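Long-range contacts in phiAB6 tailspike (PDB 5JS4), which probably binds and fragments the exopolysaccharide of Acinetobacter baumannii as the trimeric, beta-helical tailspike of a bacteriophage: residues I244-G250 against A262-Y266; I285-Q289 against D318-L324; N407-G413 against R432-D438. One frame throughout, in Å; residues are numbered along the deposited sequence.

Contact 1 (I244-G250 against A262-Y266)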
loop_
_atom_site.group_PDB
_atom_site.type_symbol
_atom_site.label_atom_id
_atom_site.label_comp_id
_atom_site.label_asym_id
_atom_site.label_seq_id
_atom_site.Cartn_x
_atom_site.Cartn_y
_atom_site.Cartn_z
ATOM N N ILE A 244 10.662 -35.471 16.214
ATOM C CA ILE A 244 11.824 -36.189 15.704
ATOM C C ILE A 244 12.720 -35.174 14.998
ATOM O O ILE A 244 12.238 -34.357 14.219
ATOM C CB ILE A 244 11.407 -37.307 14.721
ATOM C CG1 ILE A 244 10.412 -38.261 15.388
ATOM C CG2 ILE A 244 12.622 -38.085 14.238
ATOM C CD1 ILE A 244 9.643 -39.131 14.420
ATOM N N THR A 245 14.019 -35.218 15.286
ATOM C CA THR A 245 14.990 -34.302 14.681
ATOM C C THR A 245 16.151 -35.090 14.089
ATOM O O THR A 245 16.208 -36.314 14.205
ATOM C CB THR A 245 15.560 -33.289 15.702
ATOM O OG1 THR A 245 16.567 -33.918 16.501
ATOM C CG2 THR A 245 14.467 -32.721 16.602
ATOM N N VAL A 246 17.088 -34.380 13.470
ATOM C CA VAL A 246 18.300 -35.012 12.953
ATOM C C VAL A 246 19.120 -35.693 14.058
ATOM O O VAL A 246 19.866 -36.630 13.781
ATOM C CB VAL A 246 19.186 -34.028 12.152
ATOM C CG1 VAL A 246 18.468 -33.586 10.882
ATOM C CG2 VAL A 246 19.604 -32.826 12.994
ATOM N N ASP A 247 18.970 -35.236 15.301
ATOM C CA ASP A 247 19.638 -35.875 16.443
ATOM C C ASP A 247 19.231 -37.341 16.599
ATOM O O ASP A 247 20.035 -38.164 17.037
ATOM C CB ASP A 247 19.353 -35.124 17.747
ATOM C CG ASP A 247 19.908 -33.712 17.750
ATOM O OD1 ASP A 247 20.500 -33.283 16.735
ATOM O OD2 ASP A 247 19.750 -33.026 18.780
ATOM N N ASN A 248 17.993 -37.667 16.223
ATOM C CA ASN A 248 17.510 -39.050 16.270
ATOM C C ASN A 248 18.317 -39.966 15.360
ATOM O O ASN A 248 18.377 -41.168 15.592
ATOM C CB ASN A 248 16.036 -39.163 15.861
ATOM C CG ASN A 248 15.082 -38.729 16.952
ATOM O OD1 ASN A 248 14.398 -39.549 17.565
ATOM N ND2 ASN A 248 15.004 -37.442 17.178
ATOM N N PHE A 249 18.923 -39.387 14.326
ATOM C CA PHE A 249 19.660 -40.138 13.317
ATOM C C PHE A 249 21.172 -39.966 13.444
ATOM O O PHE A 249 21.920 -40.256 12.508
ATOM C CB PHE A 249 19.149 -39.735 11.934
ATOM C CG PHE A 249 17.709 -40.083 11.729
ATOM C CD1 PHE A 249 16.705 -39.211 12.128
ATOM C CD2 PHE A 249 17.355 -41.313 11.198
ATOM C CE1 PHE A 249 15.372 -39.548 11.969
ATOM C CE2 PHE A 249 16.025 -41.658 11.039
ATOM C CZ PHE A 249 15.032 -40.773 11.423
ATOM N N GLY A 250 21.615 -39.509 14.613
ATOM C CA GLY A 250 23.035 -39.471 14.944
ATOM C C GLY A 250 23.762 -38.171 14.653
ATOM O O GLY A 250 24.991 -38.132 14.713
ATOM N N ALA A 262 23.581 -38.194 8.651
ATOM C CA ALA A 262 22.457 -38.169 9.591
ATOM C C ALA A 262 21.268 -37.396 9.016
ATOM O O ALA A 262 20.120 -37.833 9.132
ATOM C CB ALA A 262 22.890 -37.560 10.919
ATOM N N PHE A 263 21.551 -36.251 8.399
ATOM C CA PHE A 263 20.517 -35.455 7.731
ATOM C C PHE A 263 19.853 -36.268 6.623
ATOM O O PHE A 263 18.630 -36.268 6.496
ATOM C CB PHE A 263 21.094 -34.156 7.152
ATOM C CG PHE A 263 21.190 -33.024 8.146
ATOM C CD1 PHE A 263 21.948 -33.150 9.304
ATOM C CD2 PHE A 263 20.547 -31.815 7.903
ATOM C CE1 PHE A 263 22.043 -32.107 10.212
ATOM C CE2 PHE A 263 20.642 -30.766 8.806
ATOM C CZ PHE A 263 21.393 -30.912 9.960
ATOM N N GLN A 264 20.658 -36.970 5.828
ATOM C CA GLN A 264 20.110 -37.791 4.750
ATOM C C GLN A 264 19.270 -38.950 5.286
ATOM O O GLN A 264 18.214 -39.261 4.733
ATOM C CB GLN A 264 21.217 -38.325 3.837
ATOM C CG GLN A 264 20.689 -38.844 2.509
ATOM C CD GLN A 264 19.962 -37.762 1.736
ATOM O OE1 GLN A 264 20.570 -36.769 1.343
ATOM N NE2 GLN A 264 18.656 -37.935 1.533
ATOM N N ALA A 265 19.741 -39.582 6.359
ATOM C CA ALA A 265 19.002 -40.668 7.002
ATOM C C ALA A 265 17.634 -40.191 7.479
ATOM O O ALA A 265 16.633 -40.891 7.326
ATOM C CB ALA A 265 19.801 -41.238 8.163
ATOM N N TYR A 266 17.596 -38.989 8.047
ATOM C CA TYR A 266 16.335 -38.378 8.458
ATOM C C TYR A 266 15.365 -38.280 7.280
ATOM O O TYR A 266 14.200 -38.662 7.388
ATOM C CB TYR A 266 16.586 -36.982 9.034
ATOM C CG TYR A 266 15.330 -36.287 9.504
ATOM C CD1 TYR A 266 14.424 -35.750 8.595
ATOM C CD2 TYR A 266 15.045 -36.169 10.860
ATOM C CE1 TYR A 266 13.269 -35.129 9.021
ATOM C CE2 TYR A 266 13.897 -35.537 11.296
ATOM C CZ TYR A 266 13.013 -35.021 10.369
ATOM O OH TYR A 266 11.872 -34.392 10.791
#

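Contact 2 (I285-Q289 against D318-L324)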
loop_
_atom_site.group_PDB
_atom_site.type_symbol
_atom_site.label_atom_id
_atom_site.label_comp_id
_atom_site.label_asym_id
_atom_site.label_seq_id
_atom_site.Cartn_x
_atom_site.Cartn_y
_atom_site.Cartn_z
ATOM N N ILE A 285 27.430 -29.255 11.160
ATOM C CA ILE A 285 28.335 -29.198 10.016
ATOM C C ILE A 285 27.842 -30.120 8.906
ATOM O O ILE A 285 27.492 -31.276 9.158
ATOM C CB ILE A 285 29.775 -29.608 10.401
ATOM C CG1 ILE A 285 30.302 -28.774 11.577
ATOM C CG2 ILE A 285 30.712 -29.497 9.203
ATOM C CD1 ILE A 285 30.253 -27.273 11.380
ATOM N N LEU A 286 27.816 -29.595 7.681
ATOM C CA LEU A 286 27.501 -30.383 6.493
ATOM C C LEU A 286 28.647 -30.275 5.498
ATOM O O LEU A 286 28.982 -29.176 5.058
ATOM C CB LEU A 286 26.212 -29.883 5.843
ATOM C CG LEU A 286 24.940 -30.025 6.681
ATOM C CD1 LEU A 286 23.784 -29.335 5.983
ATOM C CD2 LEU A 286 24.609 -31.486 6.940
ATOM N N LYS A 287 29.248 -31.415 5.156
ATOM C CA LYS A 287 30.343 -31.463 4.176
ATOM C C LYS A 287 29.920 -32.101 2.852
ATOM O O LYS A 287 30.711 -32.172 1.909
ATOM C CB LYS A 287 31.536 -32.229 4.753
ATOM C CG LYS A 287 32.077 -31.636 6.041
ATOM C CD LYS A 287 33.374 -32.301 6.467
ATOM C CE LYS A 287 33.849 -31.747 7.799
ATOM N NZ LYS A 287 35.129 -32.366 8.241
ATOM N N ASN A 288 28.678 -32.573 2.790
ATOM C CA ASN A 288 28.131 -33.178 1.583
ATOM C C ASN A 288 26.714 -32.685 1.344
ATOM O O ASN A 288 26.016 -32.293 2.281
ATOM C CB ASN A 288 28.131 -34.701 1.703
ATOM C CG ASN A 288 29.531 -35.278 1.757
ATOM O OD1 ASN A 288 30.187 -35.439 0.726
ATOM N ND2 ASN A 288 30.000 -35.593 2.962
ATOM N N GLN A 289 26.298 -32.718 0.082
ATOM C CA GLN A 289 24.956 -32.309 -0.308
ATOM C C GLN A 289 23.920 -33.197 0.368
ATOM O O GLN A 289 24.119 -34.407 0.492
ATOM C CB GLN A 289 24.804 -32.400 -1.826
ATOM C CG GLN A 289 23.464 -31.935 -2.366
ATOM C CD GLN A 289 23.416 -32.001 -3.879
ATOM O OE1 GLN A 289 23.289 -33.082 -4.456
ATOM N NE2 GLN A 289 23.526 -30.848 -4.532
ATOM N N ASP A 318 30.084 -26.634 5.049
ATOM C CA ASP A 318 31.529 -26.547 4.847
ATOM C C ASP A 318 31.831 -26.238 3.383
ATOM O O ASP A 318 31.879 -27.138 2.542
ATOM C CB ASP A 318 32.200 -27.854 5.275
ATOM C CG ASP A 318 33.712 -27.815 5.142
ATOM O OD1 ASP A 318 34.272 -26.753 4.789
ATOM O OD2 ASP A 318 34.340 -28.860 5.398
ATOM N N GLY A 319 32.036 -24.957 3.092
ATOM C CA GLY A 319 32.313 -24.501 1.736
ATOM C C GLY A 319 33.660 -24.931 1.177
ATOM O O GLY A 319 33.895 -24.794 -0.022
ATOM N N SER A 320 34.540 -25.442 2.038
ATOM C CA SER A 320 35.843 -25.958 1.603
ATOM C C SER A 320 35.779 -27.416 1.139
ATOM O O SER A 320 36.754 -27.933 0.593
ATOM C CB SER A 320 36.879 -25.816 2.724
ATOM O OG SER A 320 36.704 -26.797 3.733
ATOM N N SER A 321 34.643 -28.076 1.355
ATOM C CA SER A 321 34.467 -29.468 0.942
ATOM C C SER A 321 34.428 -29.582 -0.585
ATOM O O SER A 321 33.557 -28.993 -1.223
ATOM C CB SER A 321 33.181 -30.041 1.535
ATOM O OG SER A 321 33.011 -31.391 1.144
ATOM N N PRO A 322 35.370 -30.340 -1.181
ATOM C CA PRO A 322 35.398 -30.466 -2.642
ATOM C C PRO A 322 34.076 -30.938 -3.252
ATOM O O PRO A 322 33.719 -30.509 -4.348
ATOM C CB PRO A 322 36.499 -31.504 -2.887
ATOM C CG PRO A 322 37.383 -31.408 -1.695
ATOM C CD PRO A 322 36.479 -31.076 -0.545
ATOM N N ASP A 323 33.351 -31.792 -2.534
ATOM C CA ASP A 323 32.091 -32.353 -3.029
ATOM C C ASP A 323 30.931 -31.347 -3.066
ATOM O O ASP A 323 29.881 -31.649 -3.628
ATOM C CB ASP A 323 31.692 -33.576 -2.195
ATOM C CG ASP A 323 32.694 -34.715 -2.309
ATOM O OD1 ASP A 323 33.119 -35.030 -3.441
ATOM O OD2 ASP A 323 33.052 -35.298 -1.264
ATOM N N LEU A 324 31.116 -30.170 -2.470
ATOM C CA LEU A 324 30.100 -29.108 -2.514
ATOM C C LEU A 324 30.424 -27.982 -3.504
ATOM O O LEU A 324 29.555 -27.160 -3.799
ATOM C CB LEU A 324 29.876 -28.524 -1.113
ATOM C CG LEU A 324 29.085 -29.406 -0.140
ATOM C CD1 LEU A 324 29.197 -28.872 1.279
ATOM C CD2 LEU A 324 27.624 -29.521 -0.553
HETATM O O HOH W 1 28.101 -33.482 -2.034
#

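Contact 3 (N407-G413 against R432-D438)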
loop_
_atom_site.group_PDB
_atom_site.type_symbol
_atom_site.label_atom_id
_atom_site.label_comp_id
_atom_site.label_asym_id
_atom_site.label_seq_id
_atom_site.Cartn_x
_atom_site.Cartn_y
_atom_site.Cartn_z
ATOM N N ASN A 407 11.166 -20.765 -19.071
ATOM C CA ASN A 407 10.404 -19.542 -19.338
ATOM C C ASN A 407 8.911 -19.724 -19.046
ATOM O O ASN A 407 8.057 -19.383 -19.867
ATOM C CB ASN A 407 10.624 -19.081 -20.789
ATOM C CG ASN A 407 10.144 -17.659 -21.035
ATOM O OD1 ASN A 407 10.331 -16.775 -20.200
ATOM N ND2 ASN A 407 9.526 -17.431 -22.189
ATOM N N ARG A 408 8.610 -20.275 -17.872
ATOM C CA ARG A 408 7.225 -20.457 -17.430
ATOM C C ARG A 408 6.570 -19.121 -17.072
ATOM O O ARG A 408 5.349 -18.988 -17.159
ATOM C CB ARG A 408 7.162 -21.384 -16.214
ATOM C CG ARG A 408 7.556 -22.829 -16.481
ATOM C CD ARG A 408 7.420 -23.657 -15.212
ATOM N NE ARG A 408 7.779 -25.061 -15.411
ATOM C CZ ARG A 408 6.947 -26.019 -15.820
ATOM N NH1 ARG A 408 5.671 -25.755 -16.097
ATOM N NH2 ARG A 408 7.399 -27.261 -15.958
ATOM N N VAL A 409 7.402 -18.152 -16.683
ATOM C CA VAL A 409 6.988 -16.828 -16.187
ATOM C C VAL A 409 6.576 -16.924 -14.720
ATOM O O VAL A 409 5.623 -17.621 -14.374
ATOM C CB VAL A 409 5.875 -16.153 -17.028
ATOM C CG1 VAL A 409 5.587 -14.752 -16.499
ATOM C CG2 VAL A 409 6.280 -16.077 -18.493
ATOM N N SER A 410 7.321 -16.225 -13.869
ATOM C CA SER A 410 7.041 -16.171 -12.440
ATOM C C SER A 410 5.857 -15.256 -12.161
ATOM O O SER A 410 5.733 -14.187 -12.763
ATOM C CB SER A 410 8.269 -15.664 -11.681
ATOM O OG SER A 410 9.286 -16.646 -11.650
ATOM N N THR A 411 4.984 -15.691 -11.256
ATOM C CA THR A 411 3.857 -14.879 -10.817
ATOM C C THR A 411 3.654 -14.979 -9.317
ATOM O O THR A 411 4.224 -15.846 -8.651
ATOM C CB THR A 411 2.523 -15.309 -11.467
ATOM O OG1 THR A 411 2.053 -16.517 -10.854
ATOM C CG2 THR A 411 2.671 -15.511 -12.970
ATOM N N THR A 412 2.827 -14.071 -8.809
ATOM C CA THR A 412 2.230 -14.172 -7.479
ATOM C C THR A 412 3.209 -14.616 -6.388
ATOM O O THR A 412 2.927 -15.523 -5.597
ATOM C CB THR A 412 0.966 -15.059 -7.506
ATOM O OG1 THR A 412 1.275 -16.364 -8.022
ATOM C CG2 THR A 412 -0.102 -14.416 -8.376
ATOM N N GLY A 413 4.363 -13.955 -6.368
ATOM C CA GLY A 413 5.361 -14.136 -5.326
ATOM C C GLY A 413 5.400 -12.907 -4.441
ATOM O O GLY A 413 5.303 -11.788 -4.940
ATOM N N ARG A 432 14.620 -14.175 -16.131
ATOM C CA ARG A 432 13.529 -13.930 -17.064
ATOM C C ARG A 432 12.431 -13.046 -16.449
ATOM O O ARG A 432 12.746 -11.983 -15.907
ATOM C CB ARG A 432 13.023 -15.262 -17.629
ATOM C CG ARG A 432 14.104 -15.993 -18.420
ATOM C CD ARG A 432 13.612 -17.303 -19.004
ATOM N NE ARG A 432 14.580 -17.871 -19.940
ATOM C CZ ARG A 432 15.717 -18.479 -19.597
ATOM N NH1 ARG A 432 16.519 -18.951 -20.548
ATOM N NH2 ARG A 432 16.072 -18.624 -18.320
ATOM N N ASP A 433 11.166 -13.463 -16.527
ATOM C CA ASP A 433 10.035 -12.540 -16.361
ATOM C C ASP A 433 9.279 -12.733 -15.052
ATOM O O ASP A 433 9.076 -13.857 -14.597
ATOM C CB ASP A 433 9.057 -12.698 -17.528
ATOM C CG ASP A 433 9.710 -12.469 -18.879
ATOM O OD1 ASP A 433 10.871 -12.007 -18.930
ATOM O OD2 ASP A 433 9.050 -12.749 -19.900
ATOM N N VAL A 434 8.845 -11.616 -14.470
ATOM C CA VAL A 434 8.131 -11.603 -13.196
ATOM C C VAL A 434 6.848 -10.782 -13.337
ATOM O O VAL A 434 6.895 -9.626 -13.761
ATOM C CB VAL A 434 9.013 -10.991 -12.092
ATOM C CG1 VAL A 434 8.318 -11.064 -10.746
ATOM C CG2 VAL A 434 10.349 -11.708 -12.021
ATOM N N HIS A 435 5.715 -11.391 -12.977
ATOM C CA HIS A 435 4.391 -10.777 -13.091
ATOM C C HIS A 435 3.658 -10.850 -11.757
ATOM O O HIS A 435 3.680 -11.884 -11.103
ATOM C CB HIS A 435 3.531 -11.534 -14.111
ATOM C CG HIS A 435 3.879 -11.269 -15.542
ATOM N ND1 HIS A 435 5.145 -11.441 -16.054
ATOM C CD2 HIS A 435 3.103 -10.889 -16.583
ATOM C CE1 HIS A 435 5.139 -11.157 -17.345
ATOM N NE2 HIS A 435 3.911 -10.822 -17.691
ATOM N N GLY A 436 2.984 -9.774 -11.360
ATOM C CA GLY A 436 2.053 -9.844 -10.230
ATOM C C GLY A 436 2.675 -10.170 -8.885
ATOM O O GLY A 436 2.003 -10.712 -8.006
ATOM N N CYS A 437 3.952 -9.836 -8.721
ATOM C CA CYS A 437 4.669 -10.092 -7.479
ATOM C C CYS A 437 4.691 -8.827 -6.628
ATOM O O CYS A 437 4.513 -7.724 -7.143
ATOM C CB CYS A 437 6.090 -10.572 -7.776
ATOM S SG CYS A 437 6.163 -12.216 -8.532
ATOM N N ASP A 438 4.916 -9.002 -5.330
ATOM C CA ASP A 438 4.877 -7.911 -4.366
ATOM C C ASP A 438 6.181 -7.864 -3.580
ATOM O O ASP A 438 6.659 -8.893 -3.107
ATOM C CB ASP A 438 3.704 -8.110 -3.406
ATOM C CG ASP A 438 3.354 -6.854 -2.639
ATOM O OD1 ASP A 438 3.171 -5.801 -3.281
ATOM O OD2 ASP A 438 3.243 -6.926 -1.394
HETATM O O HOH W 2 9.920 -15.962 -17.540
HETATM O O HOH W 3 7.924 -14.790 -21.622
HETATM O O HOH W 4 10.702 -16.103 -14.057
#

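Contact 1 (I244-G250 against A262-Y266)
Val246 packs over Phe263 and Phe249 against Tyr266, joining the 3-10 turn 246-248 and the residue after it to the helix 262-266 through two CH-pi contacts that run in opposite directions across the contact. Val246 CG1 stands over the centre of the Phe263 ring, 3.7 Å from its centroid and only 6° off the normal, while CG2 of the same valine reaches the ring atom CE1 at 3.8 Å. In the second contact the ring belongs to 244-250 and the donor to the helix: Tyr266 CA lies 9° from the normal of the Phe249 ring. With CG anti to its own carbonyl carbon, Phe249 lays this face along the helix backbone.

Apolar contacts fill in round these two. Phe249 CE1 comes within 3.6 Å of Tyr266 CD2, the two ring planes making 71°, and Phe249 CD2 meets Ala265 CB at 3.9 Å. Phe249 CB faces Ala262 CB at 4.4 Å.

Polar atoms shape the turn and tie the contact to its surroundings. Thr245 OG1 accepts from Asp247 N at 3.0 Å, an ST turn, and is also bonded to Asn242 of the second subunit. The carbonyl O of Thr245 lies at the edge of the Tyr266 ring, in its plane, whereas the phenol OH bonds to Asn275 O. Phe249 O makes a close van der Waals approach to Ala262 CB, 3.3 Å.

Since Phe263 also packs on Leu276, Leu286 and Val290 of the first strands, the arrangement is consistent with a short helix, 260-268, capping the N-terminal end of a right-handed parallel beta-helix, as in the pectate lyase-like family.

Contact 2 (I285-Q289 against D318-L324)
Lys287 lies across Asp318, and its aliphatic chain can be followed atom by atom over the turn that Asp318 begins. CB sits 4.0 Å from Ser321 OG. CG, anti to the lysine's carbonyl carbon (chi1 -58°), comes closest to the carboxylate, 3.6 Å from Asp318 OD2. From there the chain is fully extended, and CD and then CE pass the same oxygen, CE at 3.8 Å. Only the tip draws off: NZ is 4.6 Å from Asp318 OD2, so the opposite charges are near each other without forming a salt bridge.

The backbones are also joined directly. Asp318 N donates to Leu286 O over 2.8 Å in a nearly straight bond (176° at the hydrogen), the strand-like link between neighbouring coils. At the next carbonyl, Lys287 O, Ser321 OG donates a short bond of 2.5 Å, lying in the carbonyl plane on a lone pair. Leu324 fills the far end, CD1 against the Lys287 carbonyl and CD2 3.5 Å from Gln289 N; that same N-H is taken up by a water, which in turn donates to Asp323 O.

The other Asp318 oxygen, OD1, works inside its own segment. It accepts from Ser320 N, forming an Asx turn, and from Ser320 OG on the syn side, two bonds that hold the carboxylate against the type I turn running from Asp318 to Ser321.

Chemically, then, the contact rests on two direct hydrogen bonds to successive main-chain carbonyls, on Leu324 packing and on a water bridge. The lysine contributes chiefly its methylenes; its charge probably adds a modest attraction, NZ standing beyond salt-bridge distance of OD2, while OD1 is taken by Ser320.

Contact 3 (N407-G413 against R432-D438)
Val409 and His435 cross obliquely on one side of a pair of parallel segments. A chi1 of -176° swings Val409 CG1 away from the valine's own N and onto the imidazole, which it meets at His435 ND1, 3.4 Å away. This nitrogen is buried here without a polar partner. Beyond the pair, His435 and Thr411 pack on Trp465 of the third subunit, whereas Ser410 and Val434 point to the other face of the strands.

Near the start, Asn407 and Arg432 also cross obliquely, the amide and guanidinium planes 51° apart. Here the amide oxygen OD1 touches the aliphatic Arg432 CD at 3.5 Å, while the guanidinium turns to Glu403 O. Two waters bridge Asn407 to Asp433, one at its backbone N and one at its carboxylate OD2.

Backbone bonds fix the register between these pairs. Ser410 N donates to Asp433 O at 3.0 Å, and His435 N to Ser410 O at 2.8 Å. Past Gly436, whose backbone has positive phi, Asp438 N meets Gly413 O, again at 2.8 Å. Cys437 SG, level with Gly413 in the register, takes a weak bond from Gly413 N at 3.3 Å.

The two segments run 14° apart in direction with parallel strand pairing, and Val434 continues the pairing to Thr455 and Ala457: this is the coil-to-coil stacking of a parallel beta-helix.

In the fold
Followed from the N terminus, the three contacts come in series, and none nests in or crosses another. Contact 1 closes an eleven-residue loop and folds the stretch after helix 236-239 back onto helix 260-268 at the start of the beta-helix. Contact 2 closes over 28 residues, joining the end of strand 282-286 to the connection between strands 313-318 and 328-333. The two touch through Phe263 and Leu286, so helix 260-268 packs against the end of strand 282-286. Contact 3, with centres about 32 Å from contact 2 and 36 Å from contact 1, spans eighteen residues and joins two later coils, in the middle of the chain.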